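PDB 5C00: MdbA protein from Corynebacterium diphtheriae, which is a thiol-disulfide oxidoreductase of the DsbA family that probably catalyses disulfide bond formation in exported proteins and is essential for viability, pilus assembly, toxin production and virulence. Local coordinates for residues A[20-25]-A[115-120]; A[32-37]-A[77-82]; A[94-99]-A[129-134]. One frame throughout, in Å; residues are numbered along the deposited sequence. Where two conformers were deposited one is given.

In the fold
Contacts 1 and 2 adjoin each other, their centres about 12 Å apart. Contact 2 joins two strands of the thioredoxin-fold sheet, and contact 1 lays the segment leading into its first strand against helix 113-125. The two meet directly: Thr25 N lies 2.8 Å from Lys36 O, probably as a hydrogen bond, and Tyr116 OH packs against Leu82 CD1 and Ile33 CD1. Contact 3 is remote, about 22 Å from contact 1 and 25 Å from contact 2 between centres, and lies across the chain's centre from contact 2. It touches Ser54, the neighbour in sequence of Cys55, which with Cys58 forms a CxxC motif that is probably the redox site.

Contact 1. Residues A[20-25]-A[115-120]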
loop_
_atom_site.group_PDB
_atom_site.type_symbol
_atom_site.label_atom_id
_atom_site.label_comp_id
_atom_site.label_asym_id
_atom_site.label_seq_id
_atom_site.Cartn_x
_atom_site.Cartn_y
_atom_site.Cartn_z
ATOM N N GLU A 20 -14.983 2.006 -1.618
ATOM C CA GLU A 20 -15.068 1.600 -3.019
ATOM C C GLU A 20 -15.114 0.087 -3.059
ATOM O O GLU A 20 -14.433 -0.577 -2.300
ATOM C CB GLU A 20 -13.862 2.134 -3.807
ATOM C CG GLU A 20 -13.600 1.482 -5.166
ATOM C CD GLU A 20 -12.375 2.041 -5.887
ATOM O OE1 GLU A 20 -11.492 2.671 -5.240
ATOM O OE2 GLU A 20 -12.273 1.835 -7.119
ATOM N N SER A 21 -15.950 -0.447 -3.939
ATOM C CA SER A 21 -16.052 -1.868 -4.156
ATOM C C SER A 21 -14.911 -2.268 -5.100
ATOM O O SER A 21 -14.709 -1.593 -6.081
ATOM C CB SER A 21 -17.373 -2.139 -4.841
ATOM O OG SER A 21 -17.505 -3.483 -5.176
ATOM N N VAL A 22 -14.254 -3.396 -4.847
ATOM C CA VAL A 22 -13.197 -3.879 -5.755
ATOM C C VAL A 22 -13.411 -5.364 -5.888
ATOM O O VAL A 22 -13.917 -5.990 -4.969
ATOM C CB VAL A 22 -11.780 -3.615 -5.209
ATOM C CG1 VAL A 22 -11.509 -2.110 -5.125
ATOM C CG2 VAL A 22 -11.577 -4.291 -3.854
ATOM N N SER A 23 -13.103 -5.911 -7.049
ATOM C CA SER A 23 -13.355 -7.327 -7.264
ATOM C C SER A 23 -12.074 -8.155 -7.311
ATOM O O SER A 23 -12.143 -9.361 -7.579
ATOM C CB SER A 23 -14.109 -7.521 -8.546
ATOM O OG SER A 23 -13.376 -6.950 -9.624
ATOM N N PHE A 24 -10.919 -7.541 -7.078
ATOM C CA PHE A 24 -9.652 -8.258 -7.107
ATOM C C PHE A 24 -9.399 -8.934 -5.779
ATOM O O PHE A 24 -10.090 -8.671 -4.792
ATOM C CB PHE A 24 -8.481 -7.349 -7.545
ATOM C CG PHE A 24 -8.299 -6.097 -6.731
ATOM C CD1 PHE A 24 -7.797 -6.153 -5.436
ATOM C CD2 PHE A 24 -8.626 -4.851 -7.247
ATOM C CE1 PHE A 24 -7.610 -4.993 -4.679
ATOM C CE2 PHE A 24 -8.428 -3.695 -6.492
ATOM C CZ PHE A 24 -7.939 -3.772 -5.211
ATOM N N THR A 25 -8.400 -9.800 -5.745
ATOM C CA THR A 25 -7.958 -10.406 -4.489
ATOM C C THR A 25 -6.461 -10.070 -4.312
ATOM O O THR A 25 -5.881 -9.186 -5.009
ATOM C CB THR A 25 -8.262 -11.947 -4.481
ATOM O OG1 THR A 25 -7.947 -12.527 -3.210
ATOM C CG2 THR A 25 -7.487 -12.640 -5.535
ATOM N N THR A 115 -11.207 -3.866 2.409
ATOM C CA THR A 115 -10.748 -3.002 3.504
ATOM C C THR A 115 -9.330 -2.468 3.256
ATOM O O THR A 115 -9.064 -1.264 3.345
ATOM C CB THR A 115 -10.836 -3.790 4.843
ATOM O OG1 THR A 115 -12.211 -4.112 5.062
ATOM C CG2 THR A 115 -10.387 -2.950 5.985
ATOM N N TYR A 116 -8.422 -3.370 2.867
ATOM C CA TYR A 116 -7.054 -2.993 2.555
ATOM C C TYR A 116 -7.019 -1.890 1.514
ATOM O O TYR A 116 -6.390 -0.832 1.699
ATOM C CB TYR A 116 -6.248 -4.168 2.059
ATOM C CG TYR A 116 -4.911 -3.713 1.565
ATOM C CD1 TYR A 116 -3.912 -3.316 2.458
ATOM C CD2 TYR A 116 -4.670 -3.551 0.220
ATOM C CE1 TYR A 116 -2.712 -2.816 2.004
ATOM C CE2 TYR A 116 -3.483 -3.026 -0.231
ATOM C CZ TYR A 116 -2.523 -2.659 0.684
ATOM O OH TYR A 116 -1.346 -2.181 0.231
ATOM N N TRP A 117 -7.711 -2.118 0.416
ATOM C CA TRP A 117 -7.661 -1.116 -0.647
ATOM C C TRP A 117 -8.134 0.275 -0.187
ATOM O O TRP A 117 -7.515 1.316 -0.467
ATOM C CB TRP A 117 -8.512 -1.604 -1.802
ATOM C CG TRP A 117 -8.600 -0.608 -2.831
ATOM C CD1 TRP A 117 -9.637 0.186 -3.084
ATOM C CD2 TRP A 117 -7.566 -0.239 -3.725
ATOM N NE1 TRP A 117 -9.336 1.044 -4.111
ATOM C CE2 TRP A 117 -8.075 0.786 -4.535
ATOM C CE3 TRP A 117 -6.253 -0.698 -3.944
ATOM C CZ2 TRP A 117 -7.323 1.390 -5.530
ATOM C CZ3 TRP A 117 -5.499 -0.093 -4.951
ATOM C CH2 TRP A 117 -6.052 0.927 -5.729
ATOM N N ASN A 118 -9.267 0.290 0.507
ATOM C CA ASN A 118 -9.801 1.563 0.975
ATOM C C ASN A 118 -8.969 2.202 2.074
ATOM O O ASN A 118 -8.894 3.424 2.153
ATOM C CB ASN A 118 -11.243 1.372 1.414
ATOM C CG ASN A 118 -12.175 1.248 0.215
ATOM O OD1 ASN A 118 -12.454 2.239 -0.468
ATOM N ND2 ASN A 118 -12.569 0.024 -0.099
ATOM N N TYR A 119 -8.330 1.373 2.891
ATOM C CA TYR A 119 -7.456 1.840 3.952
ATOM C C TYR A 119 -6.215 2.473 3.379
ATOM O O TYR A 119 -5.863 3.591 3.738
ATOM C CB TYR A 119 -7.095 0.695 4.859
ATOM C CG TYR A 119 -6.399 1.078 6.118
ATOM C CD1 TYR A 119 -7.006 1.880 7.049
ATOM C CD2 TYR A 119 -5.155 0.619 6.398
ATOM C CE1 TYR A 119 -6.399 2.211 8.244
ATOM C CE2 TYR A 119 -4.528 0.963 7.599
ATOM C CZ TYR A 119 -5.161 1.717 8.532
ATOM O OH TYR A 119 -4.534 2.011 9.745
ATOM N N ARG A 120 -5.590 1.829 2.401
ATOM C CA ARG A 120 -4.439 2.417 1.685
ATOM C C ARG A 120 -4.803 3.774 1.081
ATOM O O ARG A 120 -4.026 4.745 1.219
ATOM C CB ARG A 120 -3.953 1.460 0.569
ATOM C CG ARG A 120 -2.978 2.096 -0.428
ATOM C CD ARG A 120 -2.493 1.077 -1.458
ATOM N NE ARG A 120 -1.649 1.728 -2.469
ATOM C CZ ARG A 120 -2.116 2.395 -3.536
ATOM N NH1 ARG A 120 -3.412 2.525 -3.729
ATOM N NH2 ARG A 120 -1.280 2.983 -4.413
#
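Glu20, Val22 and Phe24 meet Trp117 and Asn118 where the segment entering the first strand of a DsbA-like thioredoxin fold runs past helix 113-125, part of the helical region inserted into that fold. Asn118 grips the backbone of Glu20 with both ends of its amide. OD1 accepts from Glu20 N at 2.8 Å, the donor tilted out of the carbonyl plane, while ND2 gives a nearly straight bond (169° at the hydrogen) to Glu20 O at 2.9 Å. This second bond lies in the Asn118 amide plane and uses an in-plane lone pair of the carbonyl. The two bonds together fix which end of the amide is oxygen.

Trp117 uses its NE1 edge and one face of the indole. NE1 points in its ring plane to Glu20 OE1, 2.9 Å away, and meets the carboxylate from above its plane; Glu20 was modelled in two conformers, and the bond is described for one of them. On one side of the indole plane sit both hydrophobic partners. Val22 CG1 makes a CH-pi contact over the five-membered ring, 4.0 Å from its centroid. Phe24 adds an offset edge-to-face stack, its edge toward the face of the Trp117 six-membered ring, planes at 82°, with CZ 3.7 Å from Trp117 CE3. A chi1 of 55° turns Phe24 CG toward Trp117 and Val22, and Val22 CB lies above one face of the Phe24 ring, toward the rim.

Met69 and Thr70 of helix 56-74 and Leu35 of strand 32-36 complete the surroundings of Trp117. In the second shell Glu114 takes part twice, its OE2 accepting from Val22 N and its backbone O from Asn118 ND2. That amide nitrogen therefore serves two carbonyl oxygens, those of Glu20 and Glu114.

Contact 2. Residues A[32-37]-A[77-82]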
loop_
_atom_site.group_PDB
_atom_site.type_symbol
_atom_site.label_atom_id
_atom_site.label_comp_id
_atom_site.label_asym_id
_atom_site.label_seq_id
_atom_site.Cartn_x
_atom_site.Cartn_y
_atom_site.Cartn_z
ATOM N N ALA A 32 5.993 -8.270 -0.792
ATOM C CA ALA A 32 5.065 -7.428 -1.511
ATOM C C ALA A 32 3.671 -7.736 -1.061
ATOM O O ALA A 32 3.348 -8.869 -0.618
ATOM C CB ALA A 32 5.164 -7.661 -2.997
ATOM N N ILE A 33 2.824 -6.727 -1.192
ATOM C CA ILE A 33 1.422 -6.941 -1.107
ATOM C C ILE A 33 0.978 -7.019 -2.550
ATOM O O ILE A 33 1.029 -6.033 -3.283
ATOM C CB ILE A 33 0.703 -5.829 -0.324
ATOM C CG1 ILE A 33 1.156 -5.825 1.136
ATOM C CG2 ILE A 33 -0.805 -6.015 -0.435
ATOM C CD1 ILE A 33 0.979 -4.508 1.863
ATOM N N VAL A 34 0.528 -8.196 -2.943
ATOM C CA VAL A 34 0.231 -8.471 -4.325
ATOM C C VAL A 34 -1.266 -8.357 -4.619
ATOM O O VAL A 34 -2.073 -8.975 -3.938
ATOM C CB VAL A 34 0.757 -9.881 -4.720
ATOM C CG1 VAL A 34 0.687 -10.055 -6.233
ATOM C CG2 VAL A 34 2.197 -10.066 -4.275
ATOM N N LEU A 35 -1.646 -7.509 -5.579
ATOM C CA LEU A 35 -3.051 -7.379 -5.976
ATOM C C LEU A 35 -3.231 -7.998 -7.338
ATOM O O LEU A 35 -2.455 -7.730 -8.239
ATOM C CB LEU A 35 -3.474 -5.917 -6.000
ATOM C CG LEU A 35 -3.206 -5.189 -4.700
ATOM C CD1 LEU A 35 -3.696 -3.766 -4.871
ATOM C CD2 LEU A 35 -3.914 -5.838 -3.540
ATOM N N LYS A 36 -4.228 -8.846 -7.473
ATOM C CA LYS A 36 -4.431 -9.639 -8.673
ATOM C C LYS A 36 -5.863 -10.077 -8.800
ATOM O O LYS A 36 -6.542 -10.267 -7.812
ATOM C CB LYS A 36 -3.534 -10.872 -8.598
ATOM C CG LYS A 36 -3.683 -11.592 -7.275
ATOM C CD LYS A 36 -2.601 -12.662 -7.067
ATOM C CE LYS A 36 -2.144 -12.686 -5.610
ATOM N NZ LYS A 36 -1.407 -13.963 -5.259
ATOM N N ALA A 37 -6.326 -10.249 -10.027
ATOM C CA ALA A 37 -7.591 -10.864 -10.270
ATOM C C ALA A 37 -7.569 -12.336 -9.827
ATOM O O ALA A 37 -6.534 -12.981 -9.879
ATOM C CB ALA A 37 -7.935 -10.772 -11.728
ATOM N N ASP A 77 -5.047 -8.085 -16.543
ATOM C CA ASP A 77 -3.954 -7.642 -17.424
ATOM C C ASP A 77 -2.640 -7.352 -16.714
ATOM O O ASP A 77 -1.558 -7.395 -17.344
ATOM C CB ASP A 77 -4.355 -6.366 -18.189
ATOM C CG ASP A 77 -5.482 -6.615 -19.215
ATOM O OD1 ASP A 77 -5.485 -7.704 -19.825
ATOM O OD2 ASP A 77 -6.359 -5.729 -19.379
ATOM N N ILE A 78 -2.714 -6.958 -15.441
ATOM C CA ILE A 78 -1.531 -6.773 -14.625
ATOM C C ILE A 78 -1.680 -7.420 -13.269
ATOM O O ILE A 78 -2.798 -7.581 -12.785
ATOM C CB ILE A 78 -1.216 -5.284 -14.433
ATOM C CG1 ILE A 78 -2.311 -4.528 -13.699
ATOM C CG2 ILE A 78 -1.013 -4.663 -15.790
ATOM C CD1 ILE A 78 -1.925 -3.100 -13.413
ATOM N N VAL A 79 -0.552 -7.825 -12.710
ATOM C CA VAL A 79 -0.450 -8.244 -11.323
ATOM C C VAL A 79 0.453 -7.245 -10.626
ATOM O O VAL A 79 1.554 -7.021 -11.082
ATOM C CB VAL A 79 0.100 -9.663 -11.244
ATOM C CG1 VAL A 79 0.393 -10.059 -9.805
ATOM C CG2 VAL A 79 -0.944 -10.599 -11.841
ATOM N N VAL A 80 -0.043 -6.582 -9.582
ATOM C CA VAL A 80 0.717 -5.503 -8.951
ATOM C C VAL A 80 1.358 -5.888 -7.629
ATOM O O VAL A 80 0.684 -6.251 -6.645
ATOM C CB VAL A 80 -0.128 -4.213 -8.753
ATOM C CG1 VAL A 80 0.759 -3.134 -8.152
ATOM C CG2 VAL A 80 -0.657 -3.729 -10.093
ATOM N N ASN A 81 2.673 -5.859 -7.624
ATOM C CA ASN A 81 3.387 -6.037 -6.400
ATOM C C ASN A 81 3.636 -4.688 -5.744
ATOM O O ASN A 81 4.537 -3.968 -6.150
ATOM C CB ASN A 81 4.710 -6.744 -6.650
ATOM C CG ASN A 81 4.511 -8.070 -7.334
ATOM O OD1 ASN A 81 4.240 -9.061 -6.692
ATOM N ND2 ASN A 81 4.611 -8.077 -8.645
ATOM N N LEU A 82 2.885 -4.411 -4.678
ATOM C CA LEU A 82 3.048 -3.211 -3.910
ATOM C C LEU A 82 4.191 -3.457 -2.925
ATOM O O LEU A 82 4.103 -4.358 -2.060
ATOM C CB LEU A 82 1.777 -2.817 -3.157
ATOM C CG LEU A 82 0.593 -2.405 -4.025
ATOM C CD1 LEU A 82 -0.621 -2.297 -3.132
ATOM C CD2 LEU A 82 0.865 -1.100 -4.734
HETATM O O HOH W 1 -4.967 -9.274 -12.425
#
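Ile33 and Leu82 face each other as a hydrogen-bonded pair where strand 32-36 and the first part of strand 78-85 run antiparallel in the sheet of the thioredoxin fold. Their backbones exchange two bonds, Ile33 N to Leu82 O and Leu82 N to Ile33 O, each 2.8 Å. Leu35 and Val80 repeat the pattern, and Val34 and Asn81 form the non-hydrogen-bonded pair between them.

The Leu82 side chain starts against Ile33 O and ends at Leu35. CB lies 3.3 Å from Ile33 O, and CG, anti to its own carbonyl carbon (chi1 -66°), remains beside that oxygen. From there CD1 crosses to Leu35 CD1 at 3.8 Å, next to Tyr116 of helix 113-125, whereas CD2 turns away from strand 32-36. The side chain further touches Phe49 of strand 45-52, which flanks strand 78-85 on its other side. Ile33, Leu35, Val80 and Leu82 thus line one sheet face, packed under helices 56-74 and 113-125.

On the face of Val34 and Asn81, Val34 CG1 meets Val79 CG1 at 3.6 Å and CG2 lies 3.3 Å from Asn81 OD1. The Val34 and Asn81 side chains lie side by side, pointing the same way, while Asn81 ND2 bonds to Ile47 O. Past the last direct pairing a water spans the strands, accepting from Ala37 N at 2.9 Å and donating to Ile78 O at 2.8 Å.

Contact 3. Residues A[94-99]-A[129-134]; sequences DGNSTK and NIYGKW
Asn96 packs against Tyr131 where the first turn of helix 96-109 meets the chain leaving helix 127-130, within the helical region of this DsbA-like thioredoxin fold. Just before that turn, Asp94 OD1 forms a salt bridge with Lys99 NZ, 3.1 Å away, whose hydrogen bond is weak, and another salt bridge with Lys162. Gly95 is the N-cap residue, its O accepting from Lys99 N; the Asp89 carboxylate takes the backbone N-H groups of Ser97 and Thr98 and, weakly, that of Gly95.

Asn96 carries most of the contact. CG lies anti to the backbone N (chi1 -175°), which puts it toward segment 129-134. ND2 reaches the edge of the Tyr131 ring, 3.4 Å from CD1, with amide and ring planes 63° apart, and Asn96 CB lies out of the ring plane, 3.6 Å from Tyr131 CD1. ND2 is hydrogen-bonded to Ser54 OG. OD1 sits 3.6 Å from Ile130 CG2 and accepts from a water at 2.7 Å. That water donates to Trp134 O as well, and accepts a weak bond from Gly132 N, linking the helix start to the turn where Gly132 adopts positive phi. Within the turn, Ile130 O accepts from Lys133 N and Trp134 N, and Ile130 CG1 lies 3.5 Å above the centre of the Trp134 ring.

Ser97 OG also bonds to Ser54, placing the helix start next to that residue. At Lys99 the aliphatic chain comes back to segment 129-134, with CD 4.3 Å from Trp134 O, the oxygen that also receives the bridging water.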
loop_
_atom_site.group_PDB
_atom_site.type_symbol
_atom_site.label_atom_id
_atom_site.label_comp_id
_atom_site.label_asym_id
_atom_site.label_seq_id
_atom_site.Cartn_x
_atom_site.Cartn_y
_atom_site.Cartn_z
ATOM N N ASP A 94 10.370 3.444 13.339
ATOM C CA ASP A 94 9.024 3.574 13.918
ATOM C C ASP A 94 8.434 4.990 13.762
ATOM O O ASP A 94 7.773 5.492 14.671
ATOM C CB ASP A 94 9.033 3.125 15.381
ATOM C CG ASP A 94 7.654 2.842 15.931
ATOM O OD1 ASP A 94 6.670 2.708 15.209
ATOM O OD2 ASP A 94 7.542 2.691 17.134
ATOM N N GLY A 95 8.632 5.588 12.596
ATOM C CA GLY A 95 7.943 6.830 12.300
ATOM C C GLY A 95 6.676 6.628 11.534
ATOM O O GLY A 95 6.105 5.567 11.491
ATOM N N ASN A 96 6.203 7.705 10.931
ATOM C CA ASN A 96 4.919 7.668 10.304
ATOM C C ASN A 96 4.904 6.632 9.184
ATOM O O ASN A 96 3.938 5.972 9.019
ATOM C CB ASN A 96 4.610 9.028 9.703
ATOM C CG ASN A 96 3.225 9.095 9.137
ATOM O OD1 ASN A 96 2.252 9.192 9.891
ATOM N ND2 ASN A 96 3.101 8.995 7.828
ATOM N N SER A 97 5.975 6.527 8.386
ATOM C CA SER A 97 5.979 5.593 7.252
ATOM C C SER A 97 5.850 4.150 7.756
ATOM O O SER A 97 5.146 3.309 7.168
ATOM C CB SER A 97 7.288 5.761 6.427
ATOM O OG SER A 97 7.400 7.092 5.864
ATOM N N THR A 98 6.513 3.861 8.859
ATOM C CA THR A 98 6.399 2.517 9.459
ATOM C C THR A 98 5.049 2.277 10.093
ATOM O O THR A 98 4.472 1.205 9.929
ATOM C CB THR A 98 7.520 2.225 10.464
ATOM O OG1 THR A 98 8.777 2.368 9.805
ATOM C CG2 THR A 98 7.370 0.755 11.020
ATOM N N LYS A 99 4.558 3.237 10.862
ATOM C CA LYS A 99 3.236 3.082 11.493
ATOM C C LYS A 99 2.109 2.854 10.470
ATOM O O LYS A 99 1.287 1.921 10.598
ATOM C CB LYS A 99 2.936 4.268 12.395
ATOM C CG LYS A 99 3.704 4.251 13.689
ATOM C CD LYS A 99 3.390 5.494 14.524
ATOM C CE LYS A 99 3.972 5.346 15.933
ATOM N NZ LYS A 99 5.449 5.451 15.941
ATOM N N ASN A 129 -2.523 15.334 6.897
ATOM C CA ASN A 129 -3.204 15.464 8.201
ATOM C C ASN A 129 -2.847 14.396 9.233
ATOM O O ASN A 129 -3.014 14.577 10.431
ATOM C CB ASN A 129 -4.722 15.460 7.955
ATOM C CG ASN A 129 -5.141 16.609 7.096
ATOM O OD1 ASN A 129 -4.788 17.740 7.399
ATOM N ND2 ASN A 129 -5.792 16.325 5.955
ATOM N N ILE A 130 -2.348 13.286 8.759
ATOM C CA ILE A 130 -2.004 12.156 9.565
ATOM C C ILE A 130 -0.582 12.323 10.074
ATOM O O ILE A 130 -0.268 12.006 11.213
ATOM C CB ILE A 130 -2.054 10.896 8.689
ATOM C CG1 ILE A 130 -3.486 10.496 8.438
ATOM C CG2 ILE A 130 -1.281 9.701 9.303
ATOM C CD1 ILE A 130 -3.618 9.434 7.369
ATOM N N TYR A 131 0.275 12.800 9.187
ATOM C CA TYR A 131 1.724 12.757 9.362
ATOM C C TYR A 131 2.137 13.448 10.676
ATOM O O TYR A 131 1.948 14.645 10.854
ATOM C CB TYR A 131 2.406 13.437 8.164
ATOM C CG TYR A 131 3.911 13.297 8.230
ATOM C CD1 TYR A 131 4.526 12.129 7.820
ATOM C CD2 TYR A 131 4.706 14.318 8.770
ATOM C CE1 TYR A 131 5.905 11.961 7.928
ATOM C CE2 TYR A 131 6.092 14.165 8.884
ATOM C CZ TYR A 131 6.672 12.963 8.469
ATOM O OH TYR A 131 8.031 12.797 8.556
ATOM N N GLY A 132 2.723 12.683 11.577
ATOM C CA GLY A 132 3.177 13.230 12.870
ATOM C C GLY A 132 2.102 13.451 13.921
ATOM O O GLY A 132 2.406 13.955 15.024
ATOM N N LYS A 133 0.833 13.233 13.555
ATOM C CA LYS A 133 -0.267 13.496 14.438
ATOM C C LYS A 133 -0.893 12.207 14.904
ATOM O O LYS A 133 -1.382 12.156 16.022
ATOM C CB LYS A 133 -1.272 14.493 13.798
ATOM C CG LYS A 133 -0.467 15.720 13.364
ATOM C CD LYS A 133 -1.229 16.850 12.754
ATOM C CE LYS A 133 -0.221 17.846 12.191
ATOM N NZ LYS A 133 0.507 17.264 11.004
ATOM N N TRP A 134 -0.840 11.154 14.087
ATOM C CA TRP A 134 -1.455 9.869 14.468
ATOM C C TRP A 134 -0.436 8.928 15.101
ATOM O O TRP A 134 0.731 8.865 14.674
ATOM C CB TRP A 134 -2.083 9.166 13.269
ATOM C CG TRP A 134 -3.369 9.746 12.798
ATOM C CD1 TRP A 134 -3.856 10.969 13.052
ATOM C CD2 TRP A 134 -4.230 9.166 11.832
ATOM N NE1 TRP A 134 -5.022 11.161 12.377
ATOM C CE2 TRP A 134 -5.279 10.054 11.625
ATOM C CE3 TRP A 134 -4.236 7.949 11.168
ATOM C CZ2 TRP A 134 -6.299 9.797 10.722
ATOM C CZ3 TRP A 134 -5.265 7.677 10.292
ATOM C CH2 TRP A 134 -6.276 8.587 10.082
HETATM O O HOH W 2 2.347 9.527 12.546
#